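Local coordinates for AP205 bacteriophage COAT protein (Acinetobacter phage ap205, PDB 5FS4), which forms the protein shell of a small single-stranded RNA bacteriophage, its subunits pairing into dimers that probably serve as capsid building blocks, at residues R25-R36 against N48-K58. The protein carries 2 engineered substitutions. Residues are numbered along the deposited sequence; the frame is centred on the assembly and turned at random.
Sequences RLSTTFSASLLR and NVSGQYVSVYK
R25 reaches K58 through a chain extended from CG to NE, with CG anti to the backbone N (chi1 -178°). Its NH2 donates to K58 O at 2.7 Å. The bond is nearly straight, and the acceptor lies in the guanidinium plane. On the way the chain crosses the hydroxyl end of Y57 at about a right angle. In F30 the ring carbon CG stands beside the carbonyl carbon (chi1 177°), and this brings the ring toward 48-58. F30 CD1 then lies 3.3 Å from S55 OG, which sits at the ring edge, and CZ approaches Y53 CD1 at the edge of the tyrosine ring. A32 CB packs on the same tyrosine. L34 CD2 touches Y53 OH at 3.7 Å and also meets G51 CA.

The two strands form an antiparallel hairpin within the five-stranded sheet of the coat protein. Paired backbone bonds join T29 to V56, S31 to V54, S33 to Q52 and L35 to S50. The face with F30, A32 and Y53 meets the second subunit of the dimer. S55 OG on that face hydrogen-bonds H102 ND1 of the second subunit. Y57 OH hydrogen-bonds D130 OD2 of the same second subunit.

The other face carries T29, S31, V54 and V56. T29 OG1 lies 3.4 Å from V56 CB. Water bridges T29 OG1 to V54 O, and another links S31 OG to Q52 O. Near the turn of R25 to T28, a water over one face of the Y57 ring accepts from R25 NE and K58 N and donates to T28 OG1 at 2.8 Å.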
ATOM      1  N   ARG B  25      -8.897 -20.249   0.984  1.00 12.89           N
ATOM      2  CA  ARG B  25      -9.764 -19.201   0.422  1.00 12.66           C
ATOM      3  C   ARG B  25      -9.015 -18.645  -0.778  1.00 12.70           C
ATOM      4  O   ARG B  25      -8.258 -17.612  -0.709  1.00 12.01           O
ATOM      5  CB  ARG B  25     -10.160 -18.088   1.428  1.00 12.57           C
ATOM      6  CG  ARG B  25     -11.095 -17.040   0.848  1.00 12.33           C
ATOM      7  CD  ARG B  25     -11.600 -16.075   1.922  1.00 12.29           C
ATOM      8  NE  ARG B  25     -12.607 -15.136   1.436  1.00 12.38           N
ATOM      9  CZ  ARG B  25     -13.925 -15.350   1.475  1.00 12.31           C
ATOM     10  NH1 ARG B  25     -14.419 -16.523   1.926  1.00 11.66           N
ATOM     11  NH2 ARG B  25     -14.768 -14.423   1.020  1.00 12.36           N
ATOM     12  N   LEU B  26      -9.173 -19.399  -1.863  1.00 12.78           N
ATOM     13  CA  LEU B  26      -8.287 -19.243  -3.023  1.00 12.32           C
ATOM     14  C   LEU B  26      -8.396 -17.886  -3.662  1.00 11.64           C
ATOM     15  O   LEU B  26      -7.441 -17.451  -4.305  1.00 11.76           O
ATOM     16  CB  LEU B  26      -8.533 -20.350  -4.007  1.00 13.23           C
ATOM     17  CG  LEU B  26      -8.021 -21.705  -3.465  1.00 14.17           C
ATOM     18  CD1 LEU B  26      -8.735 -22.844  -4.175  1.00 15.55           C
ATOM     19  CD2 LEU B  26      -6.484 -21.815  -3.548  1.00 14.39           C
ATOM     20  N   SER B  27      -9.515 -17.183  -3.446  1.00 10.55           N
ATOM     21  CA  SER B  27      -9.685 -15.804  -3.944  1.00  9.58           C
ATOM     22  C   SER B  27      -8.853 -14.736  -3.192  1.00  8.84           C
ATOM     23  O   SER B  27      -8.756 -13.616  -3.652  1.00  8.63           O
ATOM     24  CB  SER B  27     -11.166 -15.380  -3.906  1.00  9.74           C
ATOM     25  OG  SER B  27     -11.723 -15.393  -2.616  1.00 10.42           O
ATOM     26  N   THR B  28      -8.299 -15.072  -2.027  1.00  7.92           N
ATOM     27  CA  THR B  28      -7.305 -14.206  -1.354  1.00  7.77           C
ATOM     28  C   THR B  28      -5.912 -14.362  -1.997  1.00  7.24           C
ATOM     29  O   THR B  28      -5.321 -15.468  -1.997  1.00  7.23           O
ATOM     30  CB  THR B  28      -7.234 -14.492   0.144  1.00  7.94           C
ATOM     31  OG1 THR B  28      -8.543 -14.340   0.652  1.00  7.84           O
ATOM     32  CG2 THR B  28      -6.382 -13.439   0.861  1.00  8.24           C
ATOM     33  N   THR B  29      -5.410 -13.281  -2.609  1.00  6.67           N
ATOM     34  CA  THR B  29      -4.134 -13.393  -3.332  1.00  6.52           C
ATOM     35  C   THR B  29      -3.219 -12.256  -2.910  1.00  6.55           C
ATOM     36  O   THR B  29      -3.681 -11.210  -2.489  1.00  6.72           O
ATOM     37  CB  THR B  29      -4.277 -13.388  -4.878  1.00  6.97           C
ATOM     38  OG1 THR B  29      -4.941 -12.194  -5.312  1.00  6.93           O
ATOM     39  CG2 THR B  29      -5.056 -14.518  -5.331  1.00  7.21           C
ATOM     40  N   PHE B  30      -1.926 -12.528  -2.946  1.00  6.56           N
ATOM     41  CA  PHE B  30      -0.893 -11.505  -2.830  1.00  6.61           C
ATOM     42  C   PHE B  30       0.094 -11.806  -3.939  1.00  7.15           C
ATOM     43  O   PHE B  30       0.657 -12.904  -3.949  1.00  7.17           O
ATOM     44  CB  PHE B  30      -0.164 -11.576  -1.500  1.00  6.77           C
ATOM     45  CG  PHE B  30       0.937 -10.571  -1.397  1.00  6.99           C
ATOM     46  CD1 PHE B  30       0.601  -9.211  -1.275  1.00  6.95           C
ATOM     47  CD2 PHE B  30       2.287 -10.970  -1.521  1.00  7.12           C
ATOM     48  CE1 PHE B  30       1.578  -8.239  -1.187  1.00  6.92           C
ATOM     49  CE2 PHE B  30       3.285  -9.975  -1.469  1.00  6.97           C
ATOM     50  CZ  PHE B  30       2.912  -8.642  -1.288  1.00  7.29           C
ATOM     51  N   SER B  31       0.358 -10.831  -4.817  1.00  7.07           N
ATOM     52  CA  SER B  31       1.309 -11.063  -5.897  1.00  7.59           C
ATOM     53  C   SER B  31       2.455 -10.070  -5.855  1.00  7.21           C
ATOM     54  O   SER B  31       2.282  -8.928  -5.487  1.00  6.99           O
ATOM     55  CB  SER B  31       0.558 -11.050  -7.212  1.00  7.86           C
ATOM     56  OG  SER B  31       0.283  -9.733  -7.573  1.00  9.48           O
ATOM     57  N   ALA B  32       3.644 -10.511  -6.255  1.00  7.52           N
ATOM     58  CA  ALA B  32       4.838  -9.637  -6.295  1.00  7.28           C
ATOM     59  C   ALA B  32       5.458  -9.774  -7.703  1.00  8.30           C
ATOM     60  O   ALA B  32       5.746 -10.891  -8.152  1.00  8.09           O
ATOM     61  CB  ALA B  32       5.838 -10.057  -5.175  1.00  7.47           C
ATOM     62  N   SER B  33       5.602  -8.661  -8.407  1.00  8.55           N
ATOM     63  CA  SER B  33       6.089  -8.687  -9.782  1.00 10.37           C
ATOM     64  C   SER B  33       7.229  -7.675  -9.842  1.00  9.83           C
ATOM     65  O   SER B  33       7.016  -6.505  -9.531  1.00  9.46           O
ATOM     66  CB  SER B  33       4.983  -8.243 -10.703  1.00 12.71           C
ATOM     67  OG  SER B  33       5.486  -8.249 -12.033  1.00 14.93           O
ATOM     68  N   LEU B  34       8.419  -8.097 -10.225  1.00  9.96           N
ATOM     69  CA  LEU B  34       9.590  -7.200 -10.165  1.00 10.14           C
ATOM     70  C   LEU B  34      10.269  -7.009 -11.539  1.00 11.75           C
ATOM     71  O   LEU B  34      10.471  -7.978 -12.264  1.00 11.16           O
ATOM     72  CB  LEU B  34      10.643  -7.795  -9.243  1.00  9.71           C
ATOM     73  CG  LEU B  34      10.252  -8.340  -7.862  1.00 10.07           C
ATOM     74  CD1 LEU B  34      11.488  -8.738  -7.117  1.00  9.96           C
ATOM     75  CD2 LEU B  34       9.513  -7.256  -7.092  1.00  9.96           C
ATOM     76  N   LEU B  35      10.729  -5.793 -11.842  1.00 12.98           N
ATOM     77  CA  LEU B  35      11.423  -5.569 -13.096  1.00 15.15           C
ATOM     78  C   LEU B  35      12.703  -4.839 -12.750  1.00 16.15           C
ATOM     79  O   LEU B  35      12.637  -3.798 -12.158  1.00 16.74           O
ATOM     80  CB  LEU B  35      10.534  -4.750 -14.051  1.00 17.12           C
ATOM     81  CG  LEU B  35      10.952  -4.613 -15.505  1.00 18.28           C
ATOM     82  CD1 LEU B  35       9.907  -3.773 -16.219  1.00 19.59           C
ATOM     83  CD2 LEU B  35      12.302  -3.959 -15.669  1.00 20.08           C
ATOM     84  N   ARG B  36      13.850  -5.392 -13.147  1.00 15.68           N
ATOM     85  CA  ARG B  36      15.137  -4.741 -12.999  1.00 16.59           C
ATOM     86  C   ARG B  36      15.585  -4.194 -14.362  1.00 18.85           C
ATOM     87  O   ARG B  36      15.397  -4.846 -15.420  1.00 17.91           O
ATOM     88  CB  ARG B  36      16.186  -5.707 -12.456  1.00 17.05           C
ATOM     89  CG  ARG B  36      17.486  -4.991 -12.059  1.00 18.43           C
ATOM     90  CD  ARG B  36      18.492  -5.969 -11.488  1.00 19.34           C
ATOM     91  NE  ARG B  36      19.847  -5.389 -11.273  1.00 20.41           N
ATOM     92  CZ  ARG B  36      20.463  -5.182 -10.093  1.00 20.79           C
ATOM     93  NH1 ARG B  36      19.870  -5.440  -8.920  1.00 20.20           N
ATOM     94  NH2 ARG B  36      21.688  -4.663 -10.077  1.00 20.63           N
ATOM     95  N   ASN B  48      17.690   0.202 -12.210  1.00 15.54           N
ATOM     96  CA  ASN B  48      16.408   0.549 -11.597  1.00 14.33           C
ATOM     97  C   ASN B  48      15.627  -0.727 -11.284  1.00 13.95           C
ATOM     98  O   ASN B  48      15.666  -1.729 -12.064  1.00 13.24           O
ATOM     99  CB  ASN B  48      15.529   1.451 -12.454  1.00 14.92           C
ATOM    100  CG  ASN B  48      14.380   2.048 -11.649  1.00 17.60           C
ATOM    101  OD1 ASN B  48      14.589   2.959 -10.796  1.00 18.97           O
ATOM    102  ND2 ASN B  48      13.177   1.506 -11.834  1.00 17.66           N
ATOM    103  N   VAL B  49      14.909  -0.710 -10.170  1.00 11.77           N
ATOM    104  CA  VAL B  49      14.031  -1.805  -9.883  1.00 10.72           C
ATOM    105  C   VAL B  49      12.652  -1.231  -9.658  1.00 10.72           C
ATOM    106  O   VAL B  49      12.498  -0.307  -8.875  1.00 10.41           O
ATOM    107  CB  VAL B  49      14.504  -2.595  -8.647  1.00 10.59           C
ATOM    108  CG1 VAL B  49      13.521  -3.730  -8.349  1.00 10.44           C
ATOM    109  CG2 VAL B  49      15.910  -3.168  -8.825  1.00 11.25           C
ATOM    110  N   SER B  50      11.640  -1.781 -10.328  1.00 10.27           N
ATOM    111  CA  SER B  50      10.260  -1.453 -10.048  1.00 10.32           C
ATOM    112  C   SER B  50       9.593  -2.739  -9.585  1.00  9.82           C
ATOM    113  O   SER B  50       9.611  -3.802 -10.323  1.00 10.16           O
ATOM    114  CB  SER B  50       9.593  -0.947 -11.331  1.00 11.03           C
ATOM    115  OG  SER B  50       8.265  -0.549 -11.097  1.00 13.18           O
ATOM    116  N   GLY B  51       9.099  -2.706  -8.351  1.00  8.85           N
ATOM    117  CA  GLY B  51       8.357  -3.822  -7.782  1.00  8.64           C
ATOM    118  C   GLY B  51       6.918  -3.491  -7.534  1.00  8.75           C
ATOM    119  O   GLY B  51       6.600  -2.487  -6.913  1.00  8.48           O
ATOM    120  N   GLN B  52       6.032  -4.381  -7.963  1.00  9.59           N
ATOM    121  CA  GLN B  52       4.575  -4.128  -7.882  1.00  9.80           C
ATOM    122  C   GLN B  52       4.044  -5.192  -6.989  1.00  8.95           C
ATOM    123  O   GLN B  52       4.220  -6.365  -7.310  1.00  9.53           O
ATOM    124  CB  GLN B  52       3.905  -4.280  -9.231  1.00 11.14           C
ATOM    125  CG  GLN B  52       2.437  -3.922  -9.210  1.00 12.94           C
ATOM    126  CD  GLN B  52       1.723  -4.314 -10.471  1.00 16.18           C
ATOM    127  OE1 GLN B  52       1.457  -3.480 -11.317  1.00 17.57           O
ATOM    128  NE2 GLN B  52       1.436  -5.619 -10.609  1.00 17.86           N
ATOM    129  N   TYR B  53       3.366  -4.785  -5.925  1.00  7.74           N
ATOM    130  CA  TYR B  53       2.857  -5.694  -4.873  1.00  7.23           C
ATOM    131  C   TYR B  53       1.357  -5.496  -4.786  1.00  6.85           C
ATOM    132  O   TYR B  53       0.915  -4.394  -4.544  1.00  6.69           O
ATOM    133  CB  TYR B  53       3.506  -5.356  -3.527  1.00  7.17           C
ATOM    134  CG  TYR B  53       4.989  -5.387  -3.551  1.00  7.78           C
ATOM    135  CD1 TYR B  53       5.663  -6.596  -3.317  1.00  7.88           C
ATOM    136  CD2 TYR B  53       5.749  -4.261  -3.879  1.00  8.09           C
ATOM    137  CE1 TYR B  53       7.059  -6.658  -3.378  1.00  8.24           C
ATOM    138  CE2 TYR B  53       7.149  -4.337  -4.004  1.00  8.37           C
ATOM    139  CZ  TYR B  53       7.805  -5.542  -3.747  1.00  8.61           C
ATOM    140  OH  TYR B  53       9.187  -5.529  -3.798  1.00  8.05           O
ATOM    141  N   VAL B  54       0.566  -6.545  -4.975  1.00  6.74           N
ATOM    142  CA  VAL B  54      -0.909  -6.432  -5.065  1.00  7.06           C
ATOM    143  C   VAL B  54      -1.625  -7.427  -4.117  1.00  6.93           C
ATOM    144  O   VAL B  54      -1.326  -8.618  -4.071  1.00  6.78           O
ATOM    145  CB  VAL B  54      -1.449  -6.635  -6.530  1.00  6.78           C
ATOM    146  CG1 VAL B  54      -2.926  -6.422  -6.549  1.00  7.02           C
ATOM    147  CG2 VAL B  54      -0.786  -5.704  -7.516  1.00  6.87           C
ATOM    148  N   SER B  55      -2.535  -6.887  -3.295  1.00  7.17           N
ATOM    149  CA  SER B  55      -3.269  -7.697  -2.307  1.00  7.52           C
ATOM    150  C   SER B  55      -4.733  -7.657  -2.747  1.00  7.20           C
ATOM    151  O   SER B  55      -5.213  -6.607  -3.131  1.00  7.03           O
ATOM    152  CB  SER B  55      -3.155  -7.131  -0.895  1.00  7.78           C
ATOM    153  OG  SER B  55      -1.803  -7.105  -0.423  1.00  8.05           O
ATOM    154  N   VAL B  56      -5.411  -8.821  -2.725  1.00  6.72           N
ATOM    155  CA  VAL B  56      -6.788  -8.950  -3.132  1.00  6.46           C
ATOM    156  C   VAL B  56      -7.552  -9.800  -2.133  1.00  6.34           C
ATOM    157  O   VAL B  56      -7.078 -10.820  -1.696  1.00  5.98           O
ATOM    158  CB  VAL B  56      -6.964  -9.556  -4.547  1.00  6.31           C
ATOM    159  CG1 VAL B  56      -8.415  -9.815  -4.891  1.00  6.58           C
ATOM    160  CG2 VAL B  56      -6.327  -8.678  -5.602  1.00  6.39           C
ATOM    161  N   TYR B  57      -8.687  -9.249  -1.710  1.00  6.68           N
ATOM    162  CA  TYR B  57      -9.656 -10.009  -0.879  1.00  7.98           C
ATOM    163  C   TYR B  57     -11.049  -9.785  -1.411  1.00  9.10           C
ATOM    164  O   TYR B  57     -11.430  -8.637  -1.758  1.00  9.80           O
ATOM    165  CB  TYR B  57      -9.534  -9.602   0.628  1.00  7.63           C
ATOM    166  CG  TYR B  57     -10.124 -10.612   1.640  1.00  7.76           C
ATOM    167  CD1 TYR B  57     -11.494 -10.704   1.859  1.00  8.31           C
ATOM    168  CD2 TYR B  57      -9.286 -11.503   2.347  1.00  7.53           C
ATOM    169  CE1 TYR B  57     -12.006 -11.643   2.744  1.00  8.39           C
ATOM    170  CE2 TYR B  57      -9.782 -12.440   3.203  1.00  7.71           C
ATOM    171  CZ  TYR B  57     -11.133 -12.505   3.421  1.00  8.38           C
ATOM    172  OH  TYR B  57     -11.640 -13.437   4.281  1.00  8.86           O
ATOM    173  N   LYS B  58     -11.817 -10.873  -1.437  1.00  9.90           N
ATOM    174  CA  LYS B  58     -13.217 -10.862  -1.771  1.00 10.96           C
ATOM    175  C   LYS B  58     -14.024 -10.848  -0.508  1.00  9.91           C
ATOM    176  O   LYS B  58     -14.218 -11.872   0.159  1.00  9.83           O
ATOM    177  CB  LYS B  58     -13.568 -12.049  -2.671  1.00 12.06           C
ATOM    178  CG  LYS B  58     -12.756 -12.046  -3.976  1.00 14.77           C
ATOM    179  CD  LYS B  58     -12.869 -10.692  -4.736  1.00 17.43           C
ATOM    180  CE  LYS B  58     -13.440 -10.864  -6.126  1.00 21.66           C
ATOM    181  NZ  LYS B  58     -12.353 -11.474  -6.977  1.00 24.28           N
TER
HETATM  182  O   HOH W   1     -10.929 -13.610  -0.537  1.00  2.29           O
HETATM  183  O   HOH W   2      -2.887 -10.381  -5.750  1.00 10.84           O
HETATM  184  O   HOH W   3       2.196  -8.066  -8.609  1.00 11.54           O
HETATM  185  O   HOH W   4      12.520  -1.081 -13.492  1.00 19.56           O